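Local coordinates for protein alpha-galactosidase (Lactobacillus brevis, PDB 3MI6) that probably hydrolyses terminal, non-reducing alpha-D-galactose residues from alpha-galactosides such as galactose oligosaccharides and galactomannans, as a member of glycoside hydrolase family 36, at residues 636-641 against 654-659; 663-668 against 731-736; 92-97 against 172-177. All coordinates share one frame; numbering follows the deposited sequence.

How the interactions relate
All three contacts pair antiparallel strands, and all are partly buried. Interactions 1 and 2 belong to one sheet of the C-terminal domain and touch each other: strands 651-657 and 663-670 are neighbours, so W654 O meets A667 N and V656 N meets I665 O between them. Each has four backbone hydrogen bonds. Interaction 1 adds the packing of F638 on W654 beside an outermost strand, whereas interaction 2, further inside the sheet, adds alanines, valines and F732. Interaction 3 lies in the N-terminal domain, on the opposite side of the chain's centre and about 60 Å from interaction 2 between centres; there two backbone bonds are joined by a side-chain amide bond, at the border with a neighbouring subunit.

Interaction 1 (636-641 against 654-659); sequences GKFYRI and WQVVSD
F638 and W654 bring their rings together diagonally, on the face of an antiparallel strand pair that also carries R640 and V656. From CB the F638 side chain sets CG anti to the backbone N (chi1 -170°), beside the carbonyl carbon, and the ring leads on toward V656 and W654. Its flank comes first: CD2 of F638 packs on CG1 of V656 at 3.8 Å. Further out, F638 CE2 approaches W654 CG and F638 CE1 approaches W654 CD1, each at 4.1 Å. The tip, F638 CZ, lies over one face of the indole, offset toward its rim and 3.4 Å from W654 CD1. The planes meet obliquely, at 50°.

The two strands form a beta hairpin in which 637-640 is an outermost strand of the C-terminal domain sheet, within this chain. K637 and V657 exchange one pair of backbone hydrogen bonds, Y639 and Q655 another; the bond from Y639 N to Q655 O (2.8 Å) is nearly straight.

On the other face the Y639 ring lies aslant V657, with Y639 CE2 3.8 Å from V657 CG2. Separately, I641 CD1 lies near Q655 CB. R640, although its CB shares the face of W654, sends its guanidinium elsewhere, into a salt bridge with D242 and a cation-pi contact with Y565.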
# COMPACT_ATOMS: atom_id res chain seq x y z
N GLY D 636 -14.13 -26.50 21.20
CA GLY D 636 -13.71 -25.28 21.86
C GLY D 636 -13.77 -24.06 20.96
O GLY D 636 -13.66 -24.16 19.75
N LYS D 637 -13.94 -22.90 21.57
CA LYS D 637 -14.04 -21.65 20.82
C LYS D 637 -12.70 -21.36 20.15
O LYS D 637 -11.63 -21.47 20.77
CB LYS D 637 -14.48 -20.51 21.74
CG LYS D 637 -14.76 -19.21 21.01
CD LYS D 637 -15.21 -18.10 21.95
CE LYS D 637 -16.64 -18.33 22.42
NZ LYS D 637 -17.22 -17.06 22.96
N PHE D 638 -12.75 -21.00 18.87
CA PHE D 638 -11.55 -20.93 18.05
C PHE D 638 -11.10 -19.50 17.78
O PHE D 638 -11.83 -18.69 17.22
CB PHE D 638 -11.79 -21.67 16.72
CG PHE D 638 -10.55 -21.88 15.88
CD1 PHE D 638 -10.21 -20.98 14.88
CD2 PHE D 638 -9.77 -23.01 16.04
CE1 PHE D 638 -9.08 -21.19 14.08
CE2 PHE D 638 -8.64 -23.22 15.24
CZ PHE D 638 -8.30 -22.30 14.26
N TYR D 639 -9.87 -19.21 18.19
CA TYR D 639 -9.24 -17.93 17.90
C TYR D 639 -8.06 -18.11 16.94
O TYR D 639 -7.17 -18.91 17.21
CB TYR D 639 -8.70 -17.34 19.20
CG TYR D 639 -9.75 -16.89 20.17
CD1 TYR D 639 -10.19 -15.56 20.18
CD2 TYR D 639 -10.28 -17.76 21.08
CE1 TYR D 639 -11.13 -15.15 21.09
CE2 TYR D 639 -11.22 -17.36 21.98
CZ TYR D 639 -11.65 -16.06 21.99
OH TYR D 639 -12.61 -15.69 22.91
N ARG D 640 -8.07 -17.36 15.85
CA ARG D 640 -6.88 -17.19 15.03
C ARG D 640 -6.03 -16.09 15.65
O ARG D 640 -6.54 -15.09 16.13
CB ARG D 640 -7.26 -16.76 13.60
CG ARG D 640 -7.91 -17.84 12.75
CD ARG D 640 -8.50 -17.22 11.48
NE ARG D 640 -9.54 -16.25 11.81
CZ ARG D 640 -10.85 -16.52 11.83
NH1 ARG D 640 -11.28 -17.74 11.53
NH2 ARG D 640 -11.73 -15.56 12.15
N ILE D 641 -4.71 -16.28 15.62
CA ILE D 641 -3.81 -15.29 16.18
C ILE D 641 -2.90 -14.76 15.06
O ILE D 641 -3.26 -13.79 14.38
CB ILE D 641 -3.04 -15.89 17.42
CG1 ILE D 641 -4.03 -16.18 18.56
CG2 ILE D 641 -1.93 -14.98 17.93
CD1 ILE D 641 -3.46 -16.99 19.68
N TRP D 654 -2.77 -20.45 16.42
CA TRP D 654 -4.12 -20.34 16.94
C TRP D 654 -4.40 -21.02 18.27
O TRP D 654 -3.51 -21.63 18.89
CB TRP D 654 -5.19 -20.72 15.91
CG TRP D 654 -4.89 -21.67 14.76
CD1 TRP D 654 -5.08 -21.42 13.40
CD2 TRP D 654 -4.46 -23.01 14.85
NE1 TRP D 654 -4.77 -22.54 12.64
CE2 TRP D 654 -4.38 -23.53 13.51
CE3 TRP D 654 -4.11 -23.83 15.91
CZ2 TRP D 654 -3.98 -24.82 13.24
CZ3 TRP D 654 -3.72 -25.09 15.63
CH2 TRP D 654 -3.66 -25.59 14.31
N GLN D 655 -5.65 -20.90 18.71
CA GLN D 655 -6.02 -21.30 20.05
C GLN D 655 -7.47 -21.80 20.13
O GLN D 655 -8.37 -21.21 19.55
CB GLN D 655 -5.85 -20.10 20.99
CG GLN D 655 -5.67 -20.44 22.45
CD GLN D 655 -5.54 -19.20 23.34
OE1 GLN D 655 -5.86 -19.24 24.53
NE2 GLN D 655 -5.07 -18.11 22.76
N VAL D 656 -7.69 -22.90 20.86
CA VAL D 656 -9.05 -23.28 21.23
C VAL D 656 -9.25 -23.11 22.74
O VAL D 656 -8.37 -23.46 23.53
CB VAL D 656 -9.36 -24.73 20.84
CG1 VAL D 656 -9.50 -24.85 19.35
CG2 VAL D 656 -8.28 -25.66 21.35
N VAL D 657 -10.41 -22.56 23.11
CA VAL D 657 -10.72 -22.24 24.51
C VAL D 657 -12.04 -22.91 24.92
O VAL D 657 -13.02 -22.89 24.16
CB VAL D 657 -10.84 -20.70 24.74
CG1 VAL D 657 -11.02 -20.38 26.20
CG2 VAL D 657 -9.62 -19.97 24.19
N SER D 658 -12.06 -23.48 26.12
CA SER D 658 -13.26 -24.07 26.70
C SER D 658 -14.39 -23.06 27.01
O SER D 658 -14.19 -21.83 26.94
CB SER D 658 -12.87 -24.82 27.96
OG SER D 658 -12.36 -23.92 28.91
N ASP D 659 -15.57 -23.59 27.35
CA ASP D 659 -16.75 -22.78 27.71
C ASP D 659 -16.48 -21.83 28.88
O ASP D 659 -16.76 -20.64 28.82
CB ASP D 659 -17.94 -23.70 28.06
CG ASP D 659 -18.73 -24.16 26.83
OD1 ASP D 659 -18.69 -23.44 25.81
OD2 ASP D 659 -19.40 -25.23 26.89

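Interaction 2 (663-668 against 731-736); sequences QAIAAR and LFVVTA
A664 with V734 and A666 with F732 are the hydrogen-bonded pairs of two antiparallel strands whose axes come within 4.6 Å. Each pair exchanges two backbone bonds; V734 N reaches A664 O at 2.7 Å, while A666 N meets F732 O at 3.0 Å. Between them, the CA of I665 sits 3.4 Å from that same F732 O, a CA-H...O contact that adds a second, weaker partner to the carbonyl.

On the face of the two bonded pairs the alanine methyls meet the CB atoms of the residues opposite: A664 CB lies 3.9 Å from V734 CB, and A666 CB lies at the same 3.9 Å from F732 CB. The edge of the F732 ring, near its plane, is approached by A666 O and R668 CB. F682 lies nearly parallel to this ring. The opposite face pairs A667 CB with L731 CD1 at 3.8 Å, and I665 there also touches L632 and F633 of helix 630-635.

Apart from Q663 beside T735 at one end, the side chains meet through carbon; the directional bonds across this inner pair of the C-terminal sheet are all backbone ones, and the side chains add close apolar packing.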
# COMPACT_ATOMS: atom_id res chain seq x y z
N GLN D 663 -9.66 -23.86 30.45
CA GLN D 663 -8.68 -24.65 29.73
C GLN D 663 -8.47 -24.07 28.35
O GLN D 663 -9.38 -23.45 27.79
CB GLN D 663 -9.11 -26.12 29.63
CG GLN D 663 -9.09 -26.89 30.95
CD GLN D 663 -8.56 -28.32 30.78
OE1 GLN D 663 -7.40 -28.62 31.13
NE2 GLN D 663 -9.40 -29.21 30.24
N ALA D 664 -7.26 -24.23 27.81
CA ALA D 664 -6.97 -23.79 26.45
C ALA D 664 -5.78 -24.52 25.88
O ALA D 664 -4.89 -24.90 26.62
CB ALA D 664 -6.75 -22.29 26.39
N ILE D 665 -5.79 -24.72 24.57
CA ILE D 665 -4.59 -25.14 23.87
C ILE D 665 -4.26 -24.20 22.73
O ILE D 665 -5.07 -23.97 21.84
CB ILE D 665 -4.72 -26.56 23.36
CG1 ILE D 665 -4.64 -27.53 24.55
CG2 ILE D 665 -3.60 -26.87 22.38
CD1 ILE D 665 -4.85 -28.99 24.19
N ALA D 666 -3.06 -23.64 22.78
CA ALA D 666 -2.54 -22.75 21.74
C ALA D 666 -1.46 -23.47 20.95
O ALA D 666 -0.86 -24.43 21.42
CB ALA D 666 -1.98 -21.48 22.36
N ALA D 667 -1.22 -23.02 19.73
CA ALA D 667 -0.19 -23.64 18.93
C ALA D 667 0.41 -22.58 18.05
O ALA D 667 -0.33 -21.78 17.49
CB ALA D 667 -0.76 -24.75 18.09
N ARG D 668 1.74 -22.56 17.97
CA ARG D 668 2.47 -21.69 17.07
C ARG D 668 3.29 -22.58 16.13
O ARG D 668 4.04 -23.44 16.57
CB ARG D 668 3.39 -20.79 17.86
CG ARG D 668 4.13 -19.77 17.08
CD ARG D 668 4.96 -18.94 18.05
NE ARG D 668 5.65 -17.83 17.41
CZ ARG D 668 6.91 -17.88 16.96
NH1 ARG D 668 7.62 -18.99 17.09
NH2 ARG D 668 7.45 -16.82 16.38
N LEU D 731 3.51 -26.02 21.18
CA LEU D 731 2.20 -26.26 21.75
C LEU D 731 2.16 -25.73 23.18
O LEU D 731 3.15 -25.80 23.90
CB LEU D 731 1.95 -27.76 21.79
CG LEU D 731 0.66 -28.37 21.27
CD1 LEU D 731 0.33 -27.91 19.86
CD2 LEU D 731 0.82 -29.87 21.34
N PHE D 732 1.01 -25.21 23.58
CA PHE D 732 0.83 -24.57 24.87
C PHE D 732 -0.48 -25.02 25.53
O PHE D 732 -1.56 -24.51 25.19
CB PHE D 732 0.78 -23.06 24.68
CG PHE D 732 2.03 -22.49 24.09
CD1 PHE D 732 3.14 -22.25 24.89
CD2 PHE D 732 2.09 -22.14 22.75
CE1 PHE D 732 4.28 -21.70 24.34
CE2 PHE D 732 3.25 -21.59 22.21
CZ PHE D 732 4.34 -21.38 23.00
N VAL D 733 -0.40 -25.97 26.45
CA VAL D 733 -1.56 -26.41 27.22
C VAL D 733 -1.79 -25.51 28.44
O VAL D 733 -0.95 -25.45 29.35
CB VAL D 733 -1.37 -27.85 27.71
CG1 VAL D 733 -2.59 -28.32 28.46
CG2 VAL D 733 -1.05 -28.76 26.53
N VAL D 734 -2.92 -24.83 28.46
CA VAL D 734 -3.20 -23.84 29.50
C VAL D 734 -4.21 -24.37 30.51
O VAL D 734 -5.34 -24.67 30.15
CB VAL D 734 -3.74 -22.54 28.90
CG1 VAL D 734 -4.04 -21.53 29.99
CG2 VAL D 734 -2.75 -21.97 27.91
N THR D 735 -3.79 -24.48 31.76
CA THR D 735 -4.66 -24.97 32.82
C THR D 735 -4.93 -23.88 33.85
O THR D 735 -4.00 -23.23 34.33
CB THR D 735 -4.03 -26.16 33.60
OG1 THR D 735 -3.72 -27.22 32.70
CG2 THR D 735 -4.98 -26.67 34.68
N ALA D 736 -6.19 -23.71 34.20
CA ALA D 736 -6.56 -22.82 35.30
C ALA D 736 -6.15 -23.39 36.67
O ALA D 736 -6.36 -24.58 36.97
CB ALA D 736 -8.06 -22.51 35.25

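Interaction 3 (92-97 against 172-177); sequences VTQANG and EKLVLN
T93 OG1 accepts a hydrogen bond from the side-chain amide of N177, with ND2 of N177 2.6 Å from OG1 of T93. The hydroxyl oxygen lies close to the amide plane of N177, only 10° out of it, so the N-H points at it fairly straight (156°), although the two side chains cross at about a right angle. T93 holds OG1 beside its backbone N (chi1 -50°), which brings the oxygen to the same end of the residue as the first backbone bond.

That bond runs from T93 N to V175 O at 3.0 Å, and it is returned from V175 N to T93 O at 3.1 Å. V175 O is approached a second time by the CA of V92, at 3.2 Å, as a CA-H...O contact. Toward A95 and K173 the strands part, as 94-97 makes a type I beta turn closed by G97 N to Q94 O; at the other end the chain turns a corner at N177, still backbone-bonded to Q91.

On the face of V92 the contact is apolar. V92 CG1 meets L174 CB at 4.0 Å, crossing it obliquely, whereas V92 CG2 and L176 CD2 lie side by side at 4.1 Å. On its far flank strand 174-186 bonds to strand 283-285, through L174 with L285 and L176 with W283. All belong to the N-terminal domain, a beta-supersandwich in enzymes of this family. The turn faces a second subunit, where A95 O bonds S494 of that neighbouring chain and N96 packs on its P436.

The amide bond thus adds to the backbone bonding at the corner and probably helps to orient the N177 amide, while V92, L174 and L176, all buried, pack on the other side.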
# COMPACT_ATOMS: atom_id res chain seq x y z
N VAL D 92 -37.97 -12.38 -14.29
CA VAL D 92 -39.02 -13.29 -14.77
C VAL D 92 -39.46 -12.98 -16.20
O VAL D 92 -39.85 -11.86 -16.51
CB VAL D 92 -40.29 -13.21 -13.91
CG1 VAL D 92 -41.16 -14.46 -14.13
CG2 VAL D 92 -39.96 -13.03 -12.45
N THR D 93 -39.42 -14.00 -17.06
CA THR D 93 -39.83 -13.87 -18.45
C THR D 93 -41.25 -14.38 -18.62
O THR D 93 -41.59 -15.48 -18.16
CB THR D 93 -38.91 -14.70 -19.39
OG1 THR D 93 -37.53 -14.43 -19.12
CG2 THR D 93 -39.19 -14.39 -20.87
N GLN D 94 -42.09 -13.59 -19.30
CA GLN D 94 -43.45 -14.02 -19.58
C GLN D 94 -43.55 -14.85 -20.85
O GLN D 94 -42.55 -15.10 -21.52
CB GLN D 94 -44.38 -12.82 -19.69
CG GLN D 94 -44.46 -11.98 -18.42
CD GLN D 94 -45.13 -10.64 -18.66
OE1 GLN D 94 -46.18 -10.58 -19.29
NE2 GLN D 94 -44.52 -9.56 -18.15
N ALA D 95 -44.77 -15.30 -21.15
CA ALA D 95 -45.05 -16.03 -22.39
C ALA D 95 -44.74 -15.15 -23.60
O ALA D 95 -44.40 -15.65 -24.66
CB ALA D 95 -46.48 -16.49 -22.41
N ASN D 96 -44.83 -13.83 -23.41
CA ASN D 96 -44.67 -12.88 -24.50
C ASN D 96 -43.26 -12.34 -24.67
O ASN D 96 -42.99 -11.61 -25.63
CB ASN D 96 -45.64 -11.70 -24.36
CG ASN D 96 -45.27 -10.75 -23.23
OD1 ASN D 96 -44.45 -11.08 -22.36
ND2 ASN D 96 -45.88 -9.57 -23.22
N GLY D 97 -42.38 -12.66 -23.73
CA GLY D 97 -41.00 -12.25 -23.84
C GLY D 97 -40.60 -11.09 -22.95
O GLY D 97 -39.42 -10.86 -22.72
N GLU D 172 -50.84 -18.60 -16.66
CA GLU D 172 -49.83 -18.61 -17.71
C GLU D 172 -48.47 -19.07 -17.18
O GLU D 172 -48.19 -18.93 -15.99
CB GLU D 172 -49.70 -17.21 -18.31
CG GLU D 172 -51.02 -16.47 -18.47
CD GLU D 172 -51.15 -15.81 -19.83
OE1 GLU D 172 -50.76 -16.45 -20.83
OE2 GLU D 172 -51.63 -14.65 -19.89
N LYS D 173 -47.63 -19.60 -18.06
CA LYS D 173 -46.30 -20.05 -17.66
C LYS D 173 -45.40 -18.85 -17.38
O LYS D 173 -45.46 -17.84 -18.09
CB LYS D 173 -45.66 -20.91 -18.76
CG LYS D 173 -46.48 -22.12 -19.18
CD LYS D 173 -45.78 -22.89 -20.29
CE LYS D 173 -45.48 -22.00 -21.49
NZ LYS D 173 -44.82 -22.75 -22.61
N LEU D 174 -44.59 -18.96 -16.32
CA LEU D 174 -43.58 -17.96 -16.00
C LEU D 174 -42.20 -18.61 -15.90
O LEU D 174 -42.08 -19.75 -15.43
CB LEU D 174 -43.91 -17.25 -14.69
CG LEU D 174 -45.13 -16.33 -14.62
CD1 LEU D 174 -45.37 -15.97 -13.17
CD2 LEU D 174 -44.96 -15.07 -15.48
N VAL D 175 -41.15 -17.91 -16.35
CA VAL D 175 -39.80 -18.46 -16.24
C VAL D 175 -38.93 -17.63 -15.29
O VAL D 175 -38.91 -16.41 -15.39
CB VAL D 175 -39.11 -18.56 -17.62
CG1 VAL D 175 -37.77 -19.25 -17.47
CG2 VAL D 175 -39.99 -19.34 -18.58
N LEU D 176 -38.25 -18.30 -14.35
CA LEU D 176 -37.30 -17.60 -13.49
C LEU D 176 -35.91 -17.68 -14.10
O LEU D 176 -35.31 -18.76 -14.12
CB LEU D 176 -37.22 -18.25 -12.12
CG LEU D 176 -38.45 -18.19 -11.24
CD1 LEU D 176 -38.10 -18.83 -9.93
CD2 LEU D 176 -38.87 -16.77 -11.03
N ASN D 177 -35.40 -16.55 -14.58
CA ASN D 177 -34.05 -16.52 -15.15
C ASN D 177 -32.98 -16.34 -14.08
O ASN D 177 -31.82 -16.72 -14.24
CB ASN D 177 -33.92 -15.41 -16.19
CG ASN D 177 -35.05 -15.40 -17.18
OD1 ASN D 177 -35.07 -16.17 -18.13
ND2 ASN D 177 -35.99 -14.49 -16.98